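Local structure of TqaA (Penicillium aethiopicum, 5DLK) at residues Pro332-Phe337 and Gln354-Arg359; Ser279-Ala284 and Asp348-Thr353; Thr336-Glu339 and Asp343-Val346. The protein is a fungal nonribosomal peptide synthetase whose terminal condensation-like domain, the part described here, probably releases the finished peptide by macrocyclization. All coordinates share one frame; numbering follows the deposited sequence.

Contact 1. Residues Pro332-Phe337 and Gln354-Arg359; sequences PLRVTF and QTQYTR
Gln356 meets Arg334 by curling its side chain: CG lies beside the backbone N (chi1 -71°) and the chain bends once more at chi2 (-63°), which carries the terminal amide over to the strand backbone at Arg334 instead of straight out from the helix. There Gln356 NE2 donates to Arg334 O at 2.8 Å. Arg334 O lies almost exactly in the amide plane of Gln356, yet NE2 stands well above the plane of that carbonyl and is not on a lone pair. The other end of the same amide is used as well, since Gln356 OE1 takes a hydrogen bond from Arg359 NH1 at 2.9 Å, in the carbonyl plane and on a lone pair. With both ends engaged, the amide's rotation is fixed. Arg334 sends its own extended chain elsewhere, to a salt bridge with Asp303 and to the carbonyls of Asp237 and Tyr235.

One residue earlier on the strand, Leu333 turns CG away from its backbone N and thereby brings CD1 against the helix backbone, 3.5 Å from Gln356 O and 3.9 Å from Gln356 CB. That methyl adds van der Waals contact with the helix backbone and the root of the Gln356 side chain. Gln356 O also accepts from a water at 3.3 Å, which donates in turn to Pro332 O at 2.8 Å, and from the hydroxyl of Tyr235.

The strand and helix segments run roughly antiparallel, at 145° with their axes 8.1 Å apart. A helix laid back against the strand that precedes it, here the outermost strand of a six-stranded mixed sheet, belongs to the α/β architecture of the condensation fold, related to chloramphenicol acetyltransferase; next in the helix comes Tyr357, which binds phosphopantetheine in another structure of this protein.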
loop_
_atom_site.group_PDB
_atom_site.type_symbol
_atom_site.label_atom_id
_atom_site.label_comp_id
_atom_site.label_asym_id
_atom_site.label_seq_id
_atom_site.Cartn_x
_atom_site.Cartn_y
_atom_site.Cartn_z
ATOM N N PRO A 332 -7.144 2.617 -13.508
ATOM C CA PRO A 332 -8.401 2.110 -14.071
ATOM C C PRO A 332 -8.289 0.711 -14.645
ATOM O O PRO A 332 -7.327 0.359 -15.329
ATOM C CB PRO A 332 -8.711 3.106 -15.210
ATOM C CG PRO A 332 -7.730 4.244 -15.029
ATOM C CD PRO A 332 -6.551 3.653 -14.378
ATOM N N LEU A 333 -9.313 -0.084 -14.360
ATOM C CA LEU A 333 -9.493 -1.380 -14.970
ATOM C C LEU A 333 -10.792 -1.296 -15.739
ATOM O O LEU A 333 -11.830 -0.963 -15.166
ATOM C CB LEU A 333 -9.560 -2.489 -13.902
ATOM C CG LEU A 333 -9.777 -3.889 -14.486
ATOM C CD1 LEU A 333 -8.608 -4.266 -15.408
ATOM C CD2 LEU A 333 -9.930 -4.889 -13.332
ATOM N N ARG A 334 -10.729 -1.575 -17.037
ATOM C CA ARG A 334 -11.910 -1.538 -17.886
ATOM C C ARG A 334 -12.324 -2.942 -18.285
ATOM O O ARG A 334 -11.487 -3.729 -18.750
ATOM C CB ARG A 334 -11.620 -0.711 -19.151
ATOM C CG ARG A 334 -12.828 -0.600 -20.080
ATOM C CD ARG A 334 -12.453 0.205 -21.323
ATOM N NE ARG A 334 -13.630 0.482 -22.143
ATOM C CZ ARG A 334 -13.583 1.190 -23.264
ATOM N NH1 ARG A 334 -12.423 1.683 -23.677
ATOM N NH2 ARG A 334 -14.696 1.409 -23.961
ATOM N N VAL A 335 -13.601 -3.247 -18.127
ATOM C CA VAL A 335 -14.130 -4.547 -18.528
ATOM C C VAL A 335 -15.302 -4.313 -19.466
ATOM O O VAL A 335 -16.283 -3.651 -19.108
ATOM C CB VAL A 335 -14.553 -5.394 -17.305
ATOM C CG1 VAL A 335 -15.157 -6.735 -17.741
ATOM C CG2 VAL A 335 -13.359 -5.591 -16.384
ATOM N N THR A 336 -15.199 -4.874 -20.666
ATOM C CA THR A 336 -16.196 -4.621 -21.697
ATOM C C THR A 336 -16.839 -5.939 -22.093
ATOM O O THR A 336 -16.154 -6.839 -22.602
ATOM C CB THR A 336 -15.595 -3.974 -22.935
ATOM O OG1 THR A 336 -14.854 -4.961 -23.657
ATOM C CG2 THR A 336 -14.672 -2.833 -22.555
ATOM N N PHE A 337 -18.143 -6.015 -21.886
ATOM C CA PHE A 337 -18.935 -7.211 -22.185
ATOM C C PHE A 337 -19.496 -7.136 -23.591
ATOM O O PHE A 337 -19.910 -6.069 -24.022
ATOM C CB PHE A 337 -20.099 -7.336 -21.209
ATOM C CG PHE A 337 -19.689 -7.436 -19.768
ATOM C CD1 PHE A 337 -19.338 -6.297 -19.042
ATOM C CD2 PHE A 337 -19.716 -8.671 -19.123
ATOM C CE1 PHE A 337 -18.986 -6.391 -17.701
ATOM C CE2 PHE A 337 -19.363 -8.775 -17.787
ATOM C CZ PHE A 337 -18.999 -7.627 -17.070
ATOM N N GLN A 354 -8.572 -10.783 -17.250
ATOM C CA GLN A 354 -7.162 -10.951 -16.973
ATOM C C GLN A 354 -6.324 -10.171 -17.981
ATOM O O GLN A 354 -5.389 -9.482 -17.610
ATOM C CB GLN A 354 -6.764 -12.428 -16.964
ATOM C CG GLN A 354 -5.327 -12.659 -16.452
ATOM C CD GLN A 354 -5.183 -14.028 -15.813
ATOM O OE1 GLN A 354 -5.838 -14.328 -14.810
ATOM N NE2 GLN A 354 -4.348 -14.881 -16.409
ATOM N N THR A 355 -6.679 -10.241 -19.259
ATOM C CA THR A 355 -5.894 -9.472 -20.215
ATOM C C THR A 355 -6.130 -7.962 -20.065
ATOM O O THR A 355 -5.248 -7.177 -20.385
ATOM C CB THR A 355 -6.154 -9.952 -21.662
ATOM O OG1 THR A 355 -7.536 -9.908 -21.948
ATOM C CG2 THR A 355 -5.714 -11.396 -21.810
ATOM N N GLN A 356 -7.276 -7.534 -19.537
ATOM C CA GLN A 356 -7.472 -6.102 -19.297
ATOM C C GLN A 356 -6.540 -5.574 -18.211
ATOM O O GLN A 356 -6.323 -4.367 -18.109
ATOM C CB GLN A 356 -8.935 -5.799 -18.948
ATOM C CG GLN A 356 -9.864 -5.947 -20.168
ATOM C CD GLN A 356 -9.503 -4.947 -21.276
ATOM O OE1 GLN A 356 -8.780 -5.279 -22.221
ATOM N NE2 GLN A 356 -10.016 -3.726 -21.164
ATOM N N TYR A 357 -5.986 -6.487 -17.410
ATOM C CA TYR A 357 -4.887 -6.162 -16.493
ATOM C C TYR A 357 -3.514 -6.327 -17.169
ATOM O O TYR A 357 -2.663 -5.446 -17.067
ATOM C CB TYR A 357 -4.983 -7.053 -15.246
ATOM C CG TYR A 357 -3.702 -7.174 -14.455
ATOM C CD1 TYR A 357 -3.125 -6.057 -13.849
ATOM C CD2 TYR A 357 -3.093 -8.407 -14.279
ATOM C CE1 TYR A 357 -1.960 -6.166 -13.097
ATOM C CE2 TYR A 357 -1.927 -8.523 -13.541
ATOM C CZ TYR A 357 -1.365 -7.406 -12.960
ATOM O OH TYR A 357 -0.207 -7.534 -12.220
ATOM N N THR A 358 -3.300 -7.450 -17.851
ATOM C CA THR A 358 -1.945 -7.751 -18.332
ATOM C C THR A 358 -1.536 -6.833 -19.471
ATOM O O THR A 358 -0.334 -6.555 -19.638
ATOM C CB THR A 358 -1.792 -9.233 -18.756
ATOM O OG1 THR A 358 -2.668 -9.547 -19.835
ATOM C CG2 THR A 358 -2.083 -10.160 -17.578
ATOM N N ARG A 359 -2.515 -6.328 -20.224
ATOM C CA ARG A 359 -2.228 -5.330 -21.284
ATOM C C ARG A 359 -1.490 -4.097 -20.731
ATOM O O ARG A 359 -0.703 -3.432 -21.433
ATOM C CB ARG A 359 -3.529 -4.859 -21.946
ATOM C CG ARG A 359 -4.177 -5.813 -22.933
ATOM C CD ARG A 359 -5.546 -5.261 -23.375
ATOM N NE ARG A 359 -5.384 -4.024 -24.154
ATOM C CZ ARG A 359 -6.347 -3.136 -24.406
ATOM N NH1 ARG A 359 -7.581 -3.317 -23.945
ATOM N NH2 ARG A 359 -6.062 -2.048 -25.144
HETATM O O HOH W 1 -5.672 -1.657 -16.353
#

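Contact 2. Residues Ser279-Ala284 and Asp348-Thr353; sequences SGITMA and DLLHHT
This is buried apolar packing between the loop that leads into helix 283-299 and the flank of helix 346-358, two helices of the α/β condensation fold that lie together against its six-stranded sheet. Ile281 carries it from the loop side. Its CG1 branch stands beside the backbone N (chi1 -62°) and directs CD1 at the helix, while CG2 takes the position opposite that N. CD1 settles between two consecutive residues: it is 4.0 Å from Leu350 CB and 3.6 Å from His351 ND1, with His351 CE1 close behind at 3.8 Å. The methyl approaches the imidazole obliquely, and the isoleucine crosses both partners at about a right angle. Leu350 packs in addition on Leu286 and Ala289 of helix 283-299, whereas His351 lies at the exposed margin.

Polar bonds brace the loop on both sides of Ile281, where the side-chain amide of Gln354 donates to Gly280 O and accepts from Thr282 N. Thr282 is the N-cap of helix 283-299 and contacts phosphopantetheine in another structure of this protein, so the packing borders the residue that helps form that site. The helix contributes a reinforced turn of its own: Leu349 O receives Thr353 N and, from the opposite face of its carbonyl plane, Thr353 OG1, each at 2.9 Å.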
loop_
_atom_site.group_PDB
_atom_site.type_symbol
_atom_site.label_atom_id
_atom_site.label_comp_id
_atom_site.label_asym_id
_atom_site.label_seq_id
_atom_site.Cartn_x
_atom_site.Cartn_y
_atom_site.Cartn_z
ATOM N N SER A 279 -7.658 -23.204 -15.133
ATOM C CA SER A 279 -6.267 -23.142 -15.569
ATOM C C SER A 279 -5.956 -21.795 -16.235
ATOM O O SER A 279 -6.722 -21.305 -17.063
ATOM C CB SER A 279 -5.941 -24.299 -16.525
ATOM O OG SER A 279 -6.878 -24.371 -17.578
ATOM N N GLY A 280 -4.851 -21.188 -15.832
ATOM C CA GLY A 280 -4.404 -19.947 -16.429
ATOM C C GLY A 280 -5.015 -18.688 -15.833
ATOM O O GLY A 280 -4.604 -17.583 -16.172
ATOM N N ILE A 281 -5.995 -18.852 -14.951
ATOM C CA ILE A 281 -6.701 -17.718 -14.342
ATOM C C ILE A 281 -6.266 -17.482 -12.897
ATOM O O ILE A 281 -6.277 -18.409 -12.090
ATOM C CB ILE A 281 -8.223 -17.940 -14.361
ATOM C CG1 ILE A 281 -8.739 -18.051 -15.808
ATOM C CG2 ILE A 281 -8.956 -16.821 -13.600
ATOM C CD1 ILE A 281 -8.404 -16.849 -16.672
ATOM N N THR A 282 -5.890 -16.245 -12.570
ATOM C CA THR A 282 -5.456 -15.922 -11.220
ATOM C C THR A 282 -6.608 -15.565 -10.292
ATOM O O THR A 282 -7.727 -15.282 -10.731
ATOM C CB THR A 282 -4.474 -14.736 -11.205
ATOM O OG1 THR A 282 -5.166 -13.535 -11.589
ATOM C CG2 THR A 282 -3.308 -14.999 -12.145
ATOM N N MET A 283 -6.316 -15.590 -8.997
ATOM C CA MET A 283 -7.303 -15.234 -7.996
ATOM C C MET A 283 -7.704 -13.764 -8.152
ATOM O O MET A 283 -8.871 -13.426 -8.006
ATOM C CB MET A 283 -6.762 -15.491 -6.575
ATOM C CG MET A 283 -7.843 -15.396 -5.484
ATOM S SD MET A 283 -9.132 -16.645 -5.644
ATOM C CE MET A 283 -8.183 -18.116 -5.212
ATOM N N ALA A 284 -6.744 -12.895 -8.449
ATOM C CA ALA A 284 -7.070 -11.478 -8.636
ATOM C C ALA A 284 -8.087 -11.294 -9.769
ATOM O O ALA A 284 -9.019 -10.500 -9.653
ATOM C CB ALA A 284 -5.812 -10.666 -8.924
ATOM N N ASP A 348 -14.996 -16.845 -20.519
ATOM C CA ASP A 348 -14.733 -15.760 -21.474
ATOM C C ASP A 348 -14.515 -14.459 -20.712
ATOM O O ASP A 348 -13.627 -13.672 -21.048
ATOM C CB ASP A 348 -15.887 -15.596 -22.467
ATOM C CG ASP A 348 -16.076 -16.826 -23.365
ATOM O OD1 ASP A 348 -15.059 -17.363 -23.829
ATOM O OD2 ASP A 348 -17.230 -17.241 -23.597
ATOM N N LEU A 349 -15.341 -14.228 -19.692
ATOM C CA LEU A 349 -15.192 -13.026 -18.872
ATOM C C LEU A 349 -13.880 -13.073 -18.101
ATOM O O LEU A 349 -13.176 -12.061 -17.994
ATOM C CB LEU A 349 -16.393 -12.870 -17.913
ATOM C CG LEU A 349 -16.203 -11.800 -16.838
ATOM C CD1 LEU A 349 -16.016 -10.436 -17.491
ATOM C CD2 LEU A 349 -17.393 -11.788 -15.858
ATOM N N LEU A 350 -13.536 -14.238 -17.552
ATOM C CA LEU A 350 -12.294 -14.341 -16.779
ATOM C C LEU A 350 -11.073 -14.045 -17.677
ATOM O O LEU A 350 -10.183 -13.303 -17.286
ATOM C CB LEU A 350 -12.158 -15.722 -16.149
ATOM C CG LEU A 350 -13.222 -15.982 -15.071
ATOM C CD1 LEU A 350 -13.176 -17.449 -14.619
ATOM C CD2 LEU A 350 -12.967 -15.060 -13.893
ATOM N N HIS A 351 -11.051 -14.619 -18.879
ATOM C CA HIS A 351 -9.914 -14.390 -19.778
ATOM C C HIS A 351 -9.792 -12.923 -20.159
ATOM O O HIS A 351 -8.684 -12.372 -20.173
ATOM C CB HIS A 351 -10.018 -15.262 -21.043
ATOM C CG HIS A 351 -9.551 -16.666 -20.818
ATOM N ND1 HIS A 351 -8.306 -16.957 -20.303
ATOM C CD2 HIS A 351 -10.171 -17.855 -21.005
ATOM C CE1 HIS A 351 -8.175 -18.268 -20.192
ATOM N NE2 HIS A 351 -9.292 -18.836 -20.609
ATOM N N HIS A 352 -10.926 -12.297 -20.461
ATOM C CA HIS A 352 -10.939 -10.883 -20.818
ATOM C C HIS A 352 -10.461 -10.026 -19.651
ATOM O O HIS A 352 -9.638 -9.123 -19.830
ATOM C CB HIS A 352 -12.339 -10.446 -21.269
ATOM C CG HIS A 352 -12.481 -8.962 -21.472
ATOM N ND1 HIS A 352 -11.826 -8.279 -22.479
ATOM C CD2 HIS A 352 -13.210 -8.039 -20.802
ATOM C CE1 HIS A 352 -12.135 -6.992 -22.404
ATOM N NE2 HIS A 352 -12.990 -6.823 -21.407
ATOM N N THR A 353 -10.982 -10.297 -18.459
ATOM C CA THR A 353 -10.626 -9.495 -17.288
ATOM C C THR A 353 -9.124 -9.592 -17.041
ATOM O O THR A 353 -8.462 -8.599 -16.701
ATOM C CB THR A 353 -11.424 -9.946 -16.042
ATOM O OG1 THR A 353 -12.820 -9.753 -16.305
ATOM C CG2 THR A 353 -11.049 -9.126 -14.817
#

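Contact 3. Residues Thr336-Glu339 and Asp343-Val346; sequences TFPE and DWTV
Pro338 and Trp344 face each other across two irregular backbones, their CA atoms 7.4 Å apart, in the connection between edge strand 329-336 and helix 346-358 of the condensation fold. Asp343 has left-handed backbone angles (phi 57°) just ahead of the tryptophan, and Thr345 then provides the N-cap of the helix. Pro338 CD sits over the centre of the Trp344 six-membered ring in a CH-pi contact, 3.3 Å from the centroid and only 12° off its normal, while CG of the proline covers the five-membered ring at 3.6 Å from Trp344 CD1. Further along the indole, Trp344 CH2 lies obliquely against Thr336 O at 3.6 Å, and Phe337 makes a looser apolar touch on CZ3. The indole also meets the ring of His352 and packs on Leu349, both in the following helix. With an alanine here the indole is gone, which is likely to leave the Pro338 ring without its apolar partner and this part of the connection less firmly tied to the helix. Asp343 makes a salt bridge to Arg470. Water joins the two backbones, donating to Glu339 O at 3.3 Å and accepting from Trp344 N at 2.9 Å.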
loop_
_atom_site.group_PDB
_atom_site.type_symbol
_atom_site.label_atom_id
_atom_site.label_comp_id
_atom_site.label_asym_id
_atom_site.label_seq_id
_atom_site.Cartn_x
_atom_site.Cartn_y
_atom_site.Cartn_z
ATOM N N THR A 336 -15.199 -4.874 -20.666
ATOM C CA THR A 336 -16.196 -4.621 -21.697
ATOM C C THR A 336 -16.839 -5.939 -22.093
ATOM O O THR A 336 -16.154 -6.839 -22.602
ATOM C CB THR A 336 -15.595 -3.974 -22.935
ATOM O OG1 THR A 336 -14.854 -4.961 -23.657
ATOM C CG2 THR A 336 -14.672 -2.833 -22.555
ATOM N N PHE A 337 -18.143 -6.015 -21.886
ATOM C CA PHE A 337 -18.935 -7.211 -22.185
ATOM C C PHE A 337 -19.496 -7.136 -23.591
ATOM O O PHE A 337 -19.910 -6.069 -24.022
ATOM C CB PHE A 337 -20.099 -7.336 -21.209
ATOM C CG PHE A 337 -19.689 -7.436 -19.768
ATOM C CD1 PHE A 337 -19.338 -6.297 -19.042
ATOM C CD2 PHE A 337 -19.716 -8.671 -19.123
ATOM C CE1 PHE A 337 -18.986 -6.391 -17.701
ATOM C CE2 PHE A 337 -19.363 -8.775 -17.787
ATOM C CZ PHE A 337 -18.999 -7.627 -17.070
ATOM N N PRO A 338 -19.557 -8.273 -24.295
ATOM C CA PRO A 338 -20.164 -8.249 -25.632
ATOM C C PRO A 338 -21.695 -8.214 -25.565
ATOM O O PRO A 338 -22.278 -8.352 -24.495
ATOM C CB PRO A 338 -19.675 -9.568 -26.258
ATOM C CG PRO A 338 -19.567 -10.495 -25.120
ATOM C CD PRO A 338 -19.047 -9.605 -23.944
ATOM N N GLU A 339 -22.351 -8.057 -26.716
ATOM C CA GLU A 339 -23.810 -8.171 -26.756
ATOM C C GLU A 339 -24.253 -9.594 -26.392
ATOM O O GLU A 339 -23.455 -10.533 -26.487
ATOM C CB GLU A 339 -24.338 -7.776 -28.143
ATOM C CG GLU A 339 -24.100 -6.308 -28.514
ATOM C CD GLU A 339 -24.795 -5.317 -27.555
ATOM O OE1 GLU A 339 -26.002 -5.492 -27.255
ATOM O OE2 GLU A 339 -24.125 -4.362 -27.095
ATOM N N ASP A 343 -23.081 -14.592 -26.293
ATOM C CA ASP A 343 -23.301 -15.626 -25.279
ATOM C C ASP A 343 -22.014 -15.982 -24.531
ATOM O O ASP A 343 -21.630 -17.145 -24.442
ATOM C CB ASP A 343 -23.892 -16.881 -25.919
ATOM C CG ASP A 343 -25.072 -17.429 -25.151
ATOM O OD1 ASP A 343 -25.288 -17.006 -23.993
ATOM O OD2 ASP A 343 -25.766 -18.303 -25.711
ATOM N N TRP A 344 -21.328 -14.971 -24.011
ATOM C CA TRP A 344 -20.154 -15.234 -23.190
ATOM C C TRP A 344 -20.428 -16.167 -22.007
ATOM O O TRP A 344 -21.495 -16.114 -21.379
ATOM C CB TRP A 344 -19.590 -13.939 -22.621
ATOM C CG TRP A 344 -18.427 -13.380 -23.362
ATOM C CD1 TRP A 344 -17.976 -13.721 -24.611
ATOM C CD2 TRP A 344 -17.569 -12.354 -22.884
ATOM N NE1 TRP A 344 -16.879 -12.941 -24.941
ATOM C CE2 TRP A 344 -16.611 -12.101 -23.887
ATOM C CE3 TRP A 344 -17.521 -11.612 -21.692
ATOM C CZ2 TRP A 344 -15.625 -11.132 -23.739
ATOM C CZ3 TRP A 344 -16.532 -10.643 -21.546
ATOM C CH2 TRP A 344 -15.596 -10.418 -22.561
ATOM N N THR A 345 -19.445 -17.008 -21.724
ATOM C CA THR A 345 -19.425 -17.789 -20.497
ATOM C C THR A 345 -18.594 -17.081 -19.447
ATOM O O THR A 345 -17.888 -16.120 -19.730
ATOM C CB THR A 345 -18.825 -19.177 -20.722
ATOM O OG1 THR A 345 -17.445 -19.036 -21.074
ATOM C CG2 THR A 345 -19.561 -19.907 -21.860
ATOM N N VAL A 346 -18.679 -17.572 -18.220
ATOM C CA VAL A 346 -17.793 -17.116 -17.167
ATOM C C VAL A 346 -16.326 -17.182 -17.586
ATOM O O VAL A 346 -15.569 -16.241 -17.349
ATOM C CB VAL A 346 -18.025 -17.948 -15.899
ATOM C CG1 VAL A 346 -16.902 -17.716 -14.887
ATOM C CG2 VAL A 346 -19.406 -17.617 -15.317
HETATM O O HOH W 2 -22.624 -12.382 -23.931
#

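Overall arrangement
The three contacts follow helix 346-358 from the loop before its start to its last turn, and their chemistry changes with depth. Contact 2 is buried and has no hydrogen bond across its segments, an isoleucine methyl resting on leucine and histidine; contact 1, partly buried, couples a side-chain amide to strand backbone; contact 3 lies at the surface and relies on a CH-pi contact of proline over an indole plus a bridging water. Contacts 1 and 3 share Thr336 and Phe337, where the strand gives way to loop, whereas contact 2 alone brings in the loop before helix 283-299. Further touches join them: His352 of contact 2 accepts from Thr336 N through NE2, and Phe337 packs on Leu349. Contacts 1 and 2 adjoin the phosphopantetheine site; contact 3 lies away from it.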